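Local coordinates for lipid binding protein (Grifola frondosa, PDB 5H0Q) that probably binds membrane domains that contain both sphingomyelin and cholesterol, at residues A[58-63]-A[191-196]; A[83-88]-A[102-107]; A[109-114]-A[134-139]. All coordinates share one frame; numbering follows the deposited sequence.

Overall arrangement
The three contacts lie at one end of the β-sandwich formed by the two sheets, on the same side of the chain's centre. Contact 1 pairs strands 60-68 and 193-201 of the mixed sheet; contact 2, about 10 Å away between centres, pairs strand 84-85 with 99-105, which also borders 60-68. Contact 3 joins the loops at the ends of strands 114-121 and 126-134 of the other sheet, which pair at Ser114 and Asn134; its centre is about 11 Å from contact 1 and 14 Å from contact 2. Along the chain, contact 1 brackets contacts 2 and 3, in that order. Asn134 ND2 hydrogen-bonds Cys60 O of contact 1, and Ser114 OG pairs with His104 ND1 of contact 2, tying the sheets together.

Contact 1 of 3, residues A[58-63]-A[191-196]; sequences GVCVLV and ETTAYV
Cys60 to Val63 run beside Thr193 to Val196 as a buried parallel strand pair in the mixed sheet, with strand 99-105 bordering the first strand on its other side. The axes of strands 60-63 and 193-196 approach to 4.6 Å, their N-to-C directions 26° apart. Four backbone hydrogen bonds support the assignment: Cys60 N to Thr192 O is 2.9 Å, and Ala194 N to Cys60 O, the longest, is 3.2 Å. In the parallel pattern, Leu62 makes two bonds to the same strand, its N donating to Ala194 O and its O accepting from Val196 N, which stands 40° above the carbonyl plane.

Side chains alternate between the interior of the β-sandwich and the side covered by helix 41-55. Val61, Val63, Ala194 and Val196 form the face against the second sheet, where Val61 also touches Trp132. Here Val196 CG2 meets Val61 CB at 3.8 Å, the two side chains crossing at a slant, whereas Val196 CB lies 4.0 Å from Val63 CG2 with both valines side by side.

The helix-covered face carries Cys60, Leu62, Thr193 and Tyr195. Cys60 SG sits between its own backbone N and carbonyl carbon (chi1 69°), from where it reaches Thr193 CG2 at 3.5 Å. Leu62 CD2 approaches the Tyr195 ring obliquely, 4.1 Å from Tyr195 CD2. At the Gly58 end, a water 2.7 Å from Thr192 OG1 also accepts from Gly58 N.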
# COMPACT_ATOMS: atom_id res chain seq x y z
N GLY A 58 19.95 -4.42 7.60
CA GLY A 58 19.12 -4.82 8.71
C GLY A 58 17.95 -5.61 8.18
O GLY A 58 18.14 -6.47 7.32
N VAL A 59 16.74 -5.39 8.70
CA VAL A 59 15.53 -5.94 8.10
C VAL A 59 14.54 -4.80 8.02
O VAL A 59 14.30 -4.11 9.02
CB VAL A 59 14.93 -7.09 8.93
CG1 VAL A 59 13.63 -7.57 8.30
CG2 VAL A 59 15.90 -8.24 9.02
N CYS A 60 14.01 -4.56 6.83
CA CYS A 60 13.00 -3.53 6.66
C CYS A 60 12.17 -3.81 5.42
O CYS A 60 12.46 -4.71 4.63
CB CYS A 60 13.63 -2.16 6.53
SG CYS A 60 14.56 -1.92 4.97
N VAL A 61 11.15 -2.98 5.24
CA VAL A 61 10.40 -2.95 4.00
C VAL A 61 10.36 -1.50 3.55
O VAL A 61 10.20 -0.59 4.36
CB VAL A 61 8.97 -3.52 4.14
CG1 VAL A 61 9.03 -5.02 4.36
CG2 VAL A 61 8.17 -2.81 5.26
N LEU A 62 10.51 -1.31 2.25
CA LEU A 62 10.47 -0.00 1.61
C LEU A 62 9.18 -0.02 0.79
O LEU A 62 9.13 -0.61 -0.29
CB LEU A 62 11.68 0.25 0.72
CG LEU A 62 13.10 0.38 1.26
CD1 LEU A 62 13.15 1.06 2.61
CD2 LEU A 62 13.75 -0.98 1.32
N VAL A 63 8.12 0.59 1.32
CA VAL A 63 6.77 0.38 0.81
C VAL A 63 6.37 1.53 -0.09
O VAL A 63 6.45 2.70 0.33
CB VAL A 63 5.74 0.26 1.94
CG1 VAL A 63 4.35 0.06 1.35
CG2 VAL A 63 6.10 -0.88 2.87
N GLU A 191 13.92 -10.53 0.39
CA GLU A 191 15.24 -10.16 0.90
C GLU A 191 15.06 -9.38 2.20
O GLU A 191 13.96 -8.93 2.53
CB GLU A 191 16.03 -9.36 -0.13
CG GLU A 191 15.36 -8.09 -0.61
CD GLU A 191 16.22 -7.29 -1.57
OE1 GLU A 191 17.45 -7.22 -1.35
OE2 GLU A 191 15.68 -6.72 -2.54
N THR A 192 16.18 -9.23 2.92
CA THR A 192 16.12 -8.60 4.24
C THR A 192 15.68 -7.15 4.15
O THR A 192 14.97 -6.66 5.05
CB THR A 192 17.47 -8.70 4.96
OG1 THR A 192 18.52 -8.10 4.18
CG2 THR A 192 17.82 -10.15 5.24
N THR A 193 16.11 -6.42 3.12
CA THR A 193 15.67 -5.04 2.91
C THR A 193 14.87 -5.04 1.61
O THR A 193 15.42 -4.85 0.52
CB THR A 193 16.84 -4.05 2.91
OG1 THR A 193 17.90 -4.53 2.08
CG2 THR A 193 17.39 -3.92 4.29
N ALA A 194 13.56 -5.25 1.72
CA ALA A 194 12.73 -5.62 0.58
C ALA A 194 11.88 -4.45 0.09
O ALA A 194 11.30 -3.72 0.90
CB ALA A 194 11.81 -6.78 0.93
N TYR A 195 11.81 -4.29 -1.23
CA TYR A 195 10.85 -3.37 -1.81
C TYR A 195 9.48 -4.02 -1.75
O TYR A 195 9.32 -5.20 -2.10
CB TYR A 195 11.19 -3.05 -3.27
CG TYR A 195 12.28 -2.01 -3.47
CD1 TYR A 195 12.21 -1.12 -4.53
CD2 TYR A 195 13.34 -1.92 -2.61
CE1 TYR A 195 13.20 -0.18 -4.74
CE2 TYR A 195 14.35 -0.99 -2.82
CZ TYR A 195 14.26 -0.11 -3.87
OH TYR A 195 15.25 0.83 -4.08
N VAL A 196 8.49 -3.24 -1.35
CA VAL A 196 7.10 -3.70 -1.31
C VAL A 196 6.29 -2.71 -2.12
O VAL A 196 6.52 -1.50 -2.03
CB VAL A 196 6.59 -3.77 0.14
CG1 VAL A 196 5.10 -4.09 0.18
CG2 VAL A 196 7.37 -4.80 0.89
O HOH W 1 20.24 -6.14 4.82

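Contact 2 of 3, residues A[83-88]-A[102-107]; sequences GHFGAH and FIHTKS
His104 holds CG anti to its backbone N (chi1 -165°), and Phe85 holds CG anti to its carbonyl carbon (chi1 -73°); these torsions set each CG on the face the two residues share. The motif is a short antiparallel ladder laid along strand 99-105, with an aromatic cluster of Phe85, Phe102 and His104 on that face. The edge of His104 is turned toward the face of Phe85 in a T-shaped pair, the planes at 84°, and His104 CD2 lies 3.4 Å above the Phe85 ring, over its centre. Phe102 CE1 comes to the edge of that same ring, 3.7 Å from Phe85 CE1. One face of the His104 ring is covered by His84 O, 3.3 Å above its centre. Hydrogen bonds between ND1 and Ser114 OG and between NE2 and Ser80 OG hold the rotation of the imidazole.

His84 and Thr105 form the hydrogen-bonded pair, with His84 N to Thr105 O at 2.8 Å and Thr105 N to His84 O at 2.9 Å. Gly86 N extends the ladder to Ile103 O at 3.1 Å. A CB on Gly83 would fall 2.1 Å from Thr105 O, a clash. On the other face, Thr105 OG1, donating to Lys106 O, sits over the His84 ring, 3.3 Å from His84 CE1.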
# COMPACT_ATOMS: atom_id res chain seq x y z
N GLY A 83 8.83 -4.39 15.10
CA GLY A 83 9.53 -3.25 14.54
C GLY A 83 8.75 -1.96 14.70
O GLY A 83 7.91 -1.82 15.59
N HIS A 84 9.05 -1.01 13.82
CA HIS A 84 8.48 0.32 13.95
C HIS A 84 8.56 1.03 12.61
O HIS A 84 9.36 0.67 11.74
CB HIS A 84 9.17 1.13 15.06
CG HIS A 84 10.60 1.46 14.79
ND1 HIS A 84 11.62 0.55 14.94
CD2 HIS A 84 11.19 2.62 14.41
CE1 HIS A 84 12.77 1.12 14.65
NE2 HIS A 84 12.54 2.38 14.32
N PHE A 85 7.71 2.03 12.47
CA PHE A 85 7.72 2.89 11.30
C PHE A 85 8.90 3.86 11.35
O PHE A 85 9.47 4.13 12.41
CB PHE A 85 6.40 3.68 11.21
CG PHE A 85 5.23 2.84 10.81
CD1 PHE A 85 4.93 2.66 9.47
CD2 PHE A 85 4.45 2.18 11.75
CE1 PHE A 85 3.87 1.87 9.07
CE2 PHE A 85 3.38 1.37 11.36
CZ PHE A 85 3.08 1.23 10.03
N GLY A 86 9.26 4.36 10.19
CA GLY A 86 10.26 5.40 10.10
C GLY A 86 9.79 6.67 10.80
O GLY A 86 8.63 6.83 11.18
N ALA A 87 10.74 7.60 10.95
CA ALA A 87 10.48 8.83 11.69
C ALA A 87 9.46 9.71 10.97
O ALA A 87 8.62 10.35 11.62
CB ALA A 87 11.78 9.59 11.91
N HIS A 88 9.53 9.78 9.65
CA HIS A 88 8.64 10.67 8.91
C HIS A 88 7.20 10.21 9.02
O HIS A 88 6.90 9.01 8.91
CB HIS A 88 9.06 10.75 7.44
CG HIS A 88 10.10 11.79 7.17
ND1 HIS A 88 11.22 11.95 7.95
CD2 HIS A 88 10.19 12.73 6.20
CE1 HIS A 88 11.96 12.94 7.48
NE2 HIS A 88 11.35 13.43 6.41
N PHE A 102 6.91 4.82 2.34
CA PHE A 102 7.39 4.87 3.70
C PHE A 102 8.26 3.64 3.97
O PHE A 102 8.25 2.67 3.20
CB PHE A 102 6.22 4.93 4.70
CG PHE A 102 5.31 3.72 4.68
CD1 PHE A 102 5.58 2.62 5.47
CD2 PHE A 102 4.17 3.71 3.90
CE1 PHE A 102 4.75 1.50 5.45
CE2 PHE A 102 3.32 2.61 3.90
CZ PHE A 102 3.62 1.51 4.67
N ILE A 103 9.01 3.71 5.06
CA ILE A 103 9.81 2.59 5.51
C ILE A 103 9.22 2.05 6.81
O ILE A 103 8.67 2.78 7.63
CB ILE A 103 11.29 2.99 5.68
CG1 ILE A 103 12.15 1.78 6.02
CG2 ILE A 103 11.47 4.05 6.74
CD1 ILE A 103 13.65 2.04 6.02
N HIS A 104 9.34 0.75 6.98
CA HIS A 104 9.10 0.10 8.26
C HIS A 104 10.28 -0.81 8.52
O HIS A 104 10.68 -1.55 7.62
CB HIS A 104 7.78 -0.68 8.23
CG HIS A 104 7.30 -1.08 9.58
ND1 HIS A 104 7.67 -2.26 10.19
CD2 HIS A 104 6.47 -0.45 10.46
CE1 HIS A 104 7.07 -2.35 11.37
NE2 HIS A 104 6.35 -1.26 11.56
N THR A 105 10.84 -0.75 9.72
CA THR A 105 12.07 -1.48 10.01
C THR A 105 11.90 -2.32 11.26
O THR A 105 11.01 -2.09 12.08
CB THR A 105 13.27 -0.55 10.24
OG1 THR A 105 13.19 0.06 11.53
CG2 THR A 105 13.33 0.51 9.19
N LYS A 106 12.80 -3.29 11.41
CA LYS A 106 12.88 -4.03 12.65
C LYS A 106 13.27 -3.08 13.78
O LYS A 106 13.70 -1.94 13.55
CB LYS A 106 13.88 -5.16 12.54
CG LYS A 106 15.34 -4.67 12.49
CD LYS A 106 16.31 -5.85 12.41
CE LYS A 106 17.75 -5.41 12.64
NZ LYS A 106 17.94 -4.95 14.03
N SER A 107 13.14 -3.58 15.00
CA SER A 107 13.56 -2.79 16.15
C SER A 107 15.08 -2.69 16.17
O SER A 107 15.78 -3.64 15.84
CB SER A 107 13.06 -3.44 17.43
OG SER A 107 11.64 -3.49 17.45
O HOH W 2 10.03 -6.05 17.66

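Contact 3 of 3, residues A[109-114]-A[134-139]; sequences GAAVGS and NPWNRS
The indole of Trp136 lies flat against the backbone of Ala111, so that one ring face takes the approach of the other segment. Trp136 CG is anti to its backbone N (chi1 -164°), and the CB bond already points toward segment 109-114. Ala111 CA stands 3.5 Å from the centroid of the five-membered ring and 10° off its normal, which defines a CH-pi contact. The methyl group continues over the six-membered ring, with Ala111 CB 3.7 Å from Trp136 CZ2, while Val112 N lies over the same indole. Trp136 CB packs on Val112 C at 3.5 Å. Ala111 is the centre of an inverse gamma turn, closed by a weak bond from Val112 N to Ala110 O. Val112 O is buried here with no partner in the model.

Next to this, Ser114 and Asn134 form the antiparallel hydrogen-bonded pair at the open end of the β-hairpin made by strands 114-121 and 126-134. Ser114 N reaches Asn134 O at 2.9 Å, and Asn134 N reaches Ser114 O at 2.7 Å.

The Asn134 side chain turns away from Ser114 and is held at both polar atoms. Its ND2 bonds to Cys60 O on strand 60-68 and Glu191 O in the loop before strand 193-201; its OD1 bonds to Ser142 OG and accepts from Arg138 NH1 at 2.8 Å. That oxygen lies in the guanidinium plane, although the donor is 48° above the amide plane. The same NH1 also uses a lone pair of Pro135 O, at 2.9 Å. A water takes Gly113 N at 3.1 Å and, weakly, Trp136 N.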
# COMPACT_ATOMS: atom_id res chain seq x y z
N GLY A 109 18.74 -2.96 16.87
CA GLY A 109 19.55 -3.91 17.59
C GLY A 109 18.97 -5.28 17.75
O GLY A 109 19.64 -6.16 18.28
N ALA A 110 17.72 -5.50 17.32
CA ALA A 110 17.03 -6.73 17.65
C ALA A 110 17.20 -7.76 16.55
O ALA A 110 17.13 -7.45 15.36
CB ALA A 110 15.54 -6.46 17.87
N ALA A 111 17.32 -9.01 16.97
CA ALA A 111 17.28 -10.17 16.08
C ALA A 111 15.83 -10.58 15.81
O ALA A 111 15.40 -11.71 16.05
CB ALA A 111 18.08 -11.30 16.71
N VAL A 112 15.09 -9.62 15.28
CA VAL A 112 13.67 -9.75 14.99
C VAL A 112 13.44 -9.01 13.68
O VAL A 112 14.22 -8.13 13.31
CB VAL A 112 12.81 -9.18 16.13
CG1 VAL A 112 11.33 -9.27 15.80
CG2 VAL A 112 13.13 -9.89 17.43
N GLY A 113 12.37 -9.37 12.97
CA GLY A 113 12.09 -8.78 11.67
C GLY A 113 11.13 -7.61 11.71
O GLY A 113 10.92 -6.98 12.75
N SER A 114 10.57 -7.31 10.54
CA SER A 114 9.65 -6.20 10.35
C SER A 114 8.29 -6.77 9.99
O SER A 114 8.18 -7.54 9.03
CB SER A 114 10.14 -5.28 9.24
OG SER A 114 9.10 -4.50 8.71
N ASN A 134 8.43 -9.49 7.19
CA ASN A 134 9.76 -9.73 6.63
C ASN A 134 10.62 -10.29 7.76
O ASN A 134 11.02 -9.53 8.66
CB ASN A 134 10.35 -8.45 6.05
CG ASN A 134 11.46 -8.75 5.07
OD1 ASN A 134 11.62 -9.90 4.65
ND2 ASN A 134 12.20 -7.71 4.65
N PRO A 135 10.93 -11.58 7.77
CA PRO A 135 11.49 -12.21 8.96
C PRO A 135 12.99 -12.04 9.09
O PRO A 135 13.72 -11.93 8.10
CB PRO A 135 11.15 -13.69 8.76
CG PRO A 135 11.17 -13.86 7.30
CD PRO A 135 10.63 -12.57 6.72
N TRP A 136 13.45 -12.05 10.34
CA TRP A 136 14.89 -12.03 10.60
C TRP A 136 15.52 -13.36 10.25
O TRP A 136 16.65 -13.40 9.75
CB TRP A 136 15.13 -11.67 12.06
CG TRP A 136 16.55 -11.25 12.38
CD1 TRP A 136 17.10 -10.00 12.23
CD2 TRP A 136 17.58 -12.08 12.89
NE1 TRP A 136 18.40 -10.01 12.63
CE2 TRP A 136 18.73 -11.28 13.04
CE3 TRP A 136 17.64 -13.43 13.25
CZ2 TRP A 136 19.92 -11.78 13.52
CZ3 TRP A 136 18.83 -13.93 13.73
CH2 TRP A 136 19.96 -13.11 13.86
N ASN A 137 14.81 -14.47 10.49
CA ASN A 137 15.34 -15.80 10.22
C ASN A 137 15.07 -16.14 8.76
O ASN A 137 13.92 -16.38 8.37
CB ASN A 137 14.71 -16.82 11.16
CG ASN A 137 15.20 -18.22 10.92
OD1 ASN A 137 15.66 -18.56 9.83
ND2 ASN A 137 15.08 -19.06 11.93
N ARG A 138 16.12 -16.18 7.95
CA ARG A 138 15.93 -16.30 6.51
C ARG A 138 15.78 -17.74 6.05
O ARG A 138 15.81 -18.00 4.84
CB ARG A 138 17.06 -15.58 5.77
CG ARG A 138 17.18 -14.10 6.15
CD ARG A 138 15.83 -13.34 6.08
NE ARG A 138 15.28 -13.29 4.73
CZ ARG A 138 14.28 -12.49 4.36
NH1 ARG A 138 13.71 -11.67 5.23
NH2 ARG A 138 13.86 -12.48 3.11
N SER A 139 15.56 -18.67 6.97
CA SER A 139 14.94 -19.93 6.56
C SER A 139 13.53 -19.69 6.02
O SER A 139 12.99 -20.55 5.31
CB SER A 139 14.91 -20.90 7.74
OG SER A 139 16.22 -21.31 8.09
O HOH W 3 10.90 -12.12 12.69